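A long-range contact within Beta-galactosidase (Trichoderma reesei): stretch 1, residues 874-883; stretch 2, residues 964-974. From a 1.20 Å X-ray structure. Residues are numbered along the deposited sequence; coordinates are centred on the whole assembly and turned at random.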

# COMPACT_ATOMS: atom_id res chain seq x y z
N SER A 874 22.53 0.06 28.15
CA SER A 874 21.61 0.77 27.26
C SER A 874 22.12 0.93 25.84
O SER A 874 23.33 1.17 25.65
CB SER A 874 21.46 2.20 27.86
OG SER A 874 20.69 2.91 26.89
N PRO A 875 21.24 0.86 24.86
CA PRO A 875 21.68 1.07 23.46
C PRO A 875 22.18 2.50 23.26
O PRO A 875 22.94 2.76 22.31
CB PRO A 875 20.42 0.81 22.64
CG PRO A 875 19.30 1.08 23.62
CD PRO A 875 19.81 0.58 24.96
N LEU A 876 21.78 3.44 24.13
CA LEU A 876 22.27 4.80 24.02
C LEU A 876 23.75 4.91 24.36
O LEU A 876 24.40 5.90 23.93
CB LEU A 876 21.51 5.74 24.96
CG LEU A 876 20.07 6.12 24.56
CD1 LEU A 876 20.01 6.76 23.18
CD2 LEU A 876 19.10 4.97 24.60
N ASP A 877 24.27 3.94 25.08
CA ASP A 877 25.71 3.92 25.38
C ASP A 877 26.45 2.99 24.41
O ASP A 877 27.62 3.20 24.11
CB ASP A 877 25.99 3.52 26.83
CG ASP A 877 25.49 4.60 27.77
OD1 ASP A 877 25.77 5.80 27.53
OD2 ASP A 877 24.81 4.25 28.74
N GLY A 878 25.81 1.94 23.94
CA GLY A 878 26.35 1.08 22.91
C GLY A 878 27.61 0.33 23.35
O GLY A 878 27.77 -0.05 24.47
N ILE A 879 28.48 0.12 22.38
CA ILE A 879 29.63 -0.77 22.51
C ILE A 879 30.85 -0.08 21.91
O ILE A 879 30.76 0.75 21.02
CB ILE A 879 29.39 -2.15 21.86
CG1 ILE A 879 29.03 -2.12 20.37
CG2 ILE A 879 28.31 -2.89 22.65
CD1 ILE A 879 28.87 -3.49 19.70
N ALA A 880 32.00 -0.45 22.47
CA ALA A 880 33.23 0.26 22.12
C ALA A 880 34.13 -0.49 21.17
O ALA A 880 35.31 -0.15 20.99
CB ALA A 880 34.06 0.58 23.39
N HIS A 881 33.62 -1.53 20.53
CA HIS A 881 34.36 -2.33 19.57
C HIS A 881 33.40 -2.79 18.49
O HIS A 881 32.16 -2.79 18.72
CB HIS A 881 34.96 -3.57 20.26
CG HIS A 881 36.01 -3.17 21.27
ND1 HIS A 881 35.81 -3.32 22.62
CD2 HIS A 881 37.24 -2.61 21.16
CE1 HIS A 881 36.86 -2.90 23.31
NE2 HIS A 881 37.75 -2.46 22.43
N ALA A 882 33.93 -3.26 17.38
CA ALA A 882 33.05 -3.89 16.40
C ALA A 882 32.37 -5.09 17.04
O ALA A 882 32.93 -5.84 17.83
CB ALA A 882 33.82 -4.33 15.15
N GLY A 883 31.11 -5.35 16.67
CA GLY A 883 30.44 -6.50 17.28
C GLY A 883 28.95 -6.24 17.24
O GLY A 883 28.44 -5.36 16.55
N GLU A 964 32.52 -0.80 12.72
CA GLU A 964 33.88 -0.39 12.74
C GLU A 964 34.46 -0.64 14.13
O GLU A 964 33.77 -0.85 15.12
CB GLU A 964 33.99 1.09 12.33
CG GLU A 964 33.65 1.21 10.83
CD GLU A 964 33.82 2.59 10.26
OE1 GLU A 964 34.01 3.58 11.02
OE2 GLU A 964 33.74 2.69 9.01
N SER A 965 35.79 -0.61 14.15
CA SER A 965 36.47 -1.12 15.35
C SER A 965 36.30 -0.22 16.57
O SER A 965 36.56 -0.71 17.68
CB SER A 965 37.96 -1.29 15.01
OG SER A 965 38.51 0.01 14.74
N ARG A 966 35.88 1.01 16.33
CA ARG A 966 35.59 2.02 17.33
C ARG A 966 34.28 1.77 18.07
O ARG A 966 33.92 2.41 19.04
CB ARG A 966 35.45 3.40 16.63
CG ARG A 966 34.53 3.38 15.39
CD ARG A 966 34.49 4.74 14.72
NE ARG A 966 34.30 4.85 13.28
CZ ARG A 966 33.81 5.96 12.70
NH1 ARG A 966 33.48 6.99 13.49
NH2 ARG A 966 33.63 6.11 11.38
N GLY A 967 33.50 0.82 17.53
CA GLY A 967 32.18 0.56 18.06
C GLY A 967 31.10 1.53 17.58
O GLY A 967 31.28 2.19 16.54
N ALA A 968 29.97 1.55 18.33
CA ALA A 968 28.84 2.39 17.91
C ALA A 968 27.87 2.51 19.07
O ALA A 968 27.86 1.72 20.01
CB ALA A 968 28.16 1.82 16.66
N LYS A 969 26.99 3.51 18.92
CA LYS A 969 25.87 3.65 19.87
C LYS A 969 24.72 4.32 19.14
O LYS A 969 24.91 4.96 18.10
CB LYS A 969 26.31 4.48 21.08
CG LYS A 969 26.60 5.93 20.76
CD LYS A 969 27.13 6.64 22.00
CE LYS A 969 28.46 6.09 22.44
NZ LYS A 969 29.59 6.43 21.51
N VAL A 970 23.55 4.17 19.69
CA VAL A 970 22.37 4.87 19.21
C VAL A 970 22.40 6.28 19.78
O VAL A 970 22.37 6.42 21.01
CB VAL A 970 21.08 4.15 19.60
CG1 VAL A 970 19.86 4.94 19.08
CG2 VAL A 970 21.06 2.74 19.05
N PRO A 971 22.52 7.32 18.98
CA PRO A 971 22.65 8.69 19.57
C PRO A 971 21.40 9.14 20.30
O PRO A 971 21.47 9.93 21.26
CB PRO A 971 22.92 9.57 18.35
CG PRO A 971 23.39 8.62 17.30
CD PRO A 971 22.58 7.35 17.52
N GLY A 972 20.21 8.69 19.87
CA GLY A 972 18.98 9.07 20.56
C GLY A 972 17.92 8.13 20.03
O GLY A 972 17.98 7.68 18.87
N LEU A 973 16.97 7.79 20.91
CA LEU A 973 15.90 6.86 20.54
C LEU A 973 14.67 7.29 21.33
O LEU A 973 14.76 7.40 22.56
CB LEU A 973 16.32 5.44 20.86
CG LEU A 973 15.28 4.37 20.53
CD1 LEU A 973 15.07 4.32 19.02
CD2 LEU A 973 15.75 3.04 21.10
N ALA A 974 13.57 7.62 20.66
CA ALA A 974 12.44 8.17 21.35
C ALA A 974 11.16 7.59 20.77
O ALA A 974 11.11 7.22 19.61
CB ALA A 974 12.46 9.69 21.20
O HOH W 1 23.61 8.24 22.94
O HOH W 2 36.78 -4.02 17.16

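The most unusual feature of this contact is how closely the two backbones approach at a pair of glycines, one in each stretch. The CA atoms of Gly878 and Lys969 lie 4.0 Å apart, and those of His881 and Gly967 3.9 Å, both shorter than the 5.6 Å between the CA atoms of Ile879 and Ala968, which are paired between them. A CB built on Gly878 in ideal geometry would point toward stretch 2 and fall 2.1 Å from Ala968 O and 2.6 Å from Lys969 CA. One built on Gly967 would fall 2.1 Å from Ile879 O and 2.7 Å from His881 N. Neither position has room for a side chain, and the backbone angles agree: Gly878 has a positive phi (64°), and at the phi/psi of Gly967 (81/-162°) a CB would also be jammed against the carbonyl oxygen of Arg966.

The pairing of Ile879 with Ala968 is a single antiparallel bridge, hydrogen-bonded in both directions. Ile879 N donates to Ala968 O at 2.9 Å with an N-H...O angle of 170°, and Ala968 N donates to Ile879 O, also at 2.9 Å but more bent, at 143°. The same two acceptors receive CA-H...O contacts from the glycines: Gly878 CA to Ala968 O and Gly967 CA to Ile879 O, each 3.3 Å. Lacking side chains, the glycines can bring their CA atoms up to these carbonyls. A third backbone hydrogen bond, Val970 N to Pro875 O (3.0 Å, 162°), ties down the other end of the contact.

Side chains add packing around that bond, much of it against backbone atoms. Pro875 CB lies 4.1 Å from Val970 CG2. The CA-to-CB bond of Leu876 points away from stretch 2 overall, yet the end of its side chain comes nearer, placing CD1 3.2 Å from Val970 O and 3.6 Å from Gly972 CA. Leu876 has the largest area covered by the opposing stretch, 90 Å² of its surface. Its CA makes a nearly straight CA-H...O contact with Val970 O (3.4 Å, 159°), and water 1 sits between the two backbones, its oxygen 2.7 Å from Leu876 O and 2.9 Å from Val970 O, with more acceptors in reach than it has protons. Lys969 starts toward stretch 1 but its end leads away; on the way, its CD passes 3.4 Å from Leu876 O and its CE 3.4 Å from Asp877 O.

Beyond the bridge, stretch 1 packs against a type I turn from Glu964 to Gly967, closed by a hydrogen bond from Gly967 N to Glu964 O (2.9 Å). Arg966 NH2 and Glu964 OE1 form a salt bridge within this turn at 2.6 Å. Here direct hydrogen bonds between the stretches are absent: Ala882 N lies 3.3 Å from Glu964 O, but the angle is poor. Instead, Ala882 N donates to water 2 at 3.0 Å, which in turn gives a weak bond to Ser965 O at 3.4 Å. That carbonyl also receives a CA-H...O contact from His881 CA (3.3 Å, 164°).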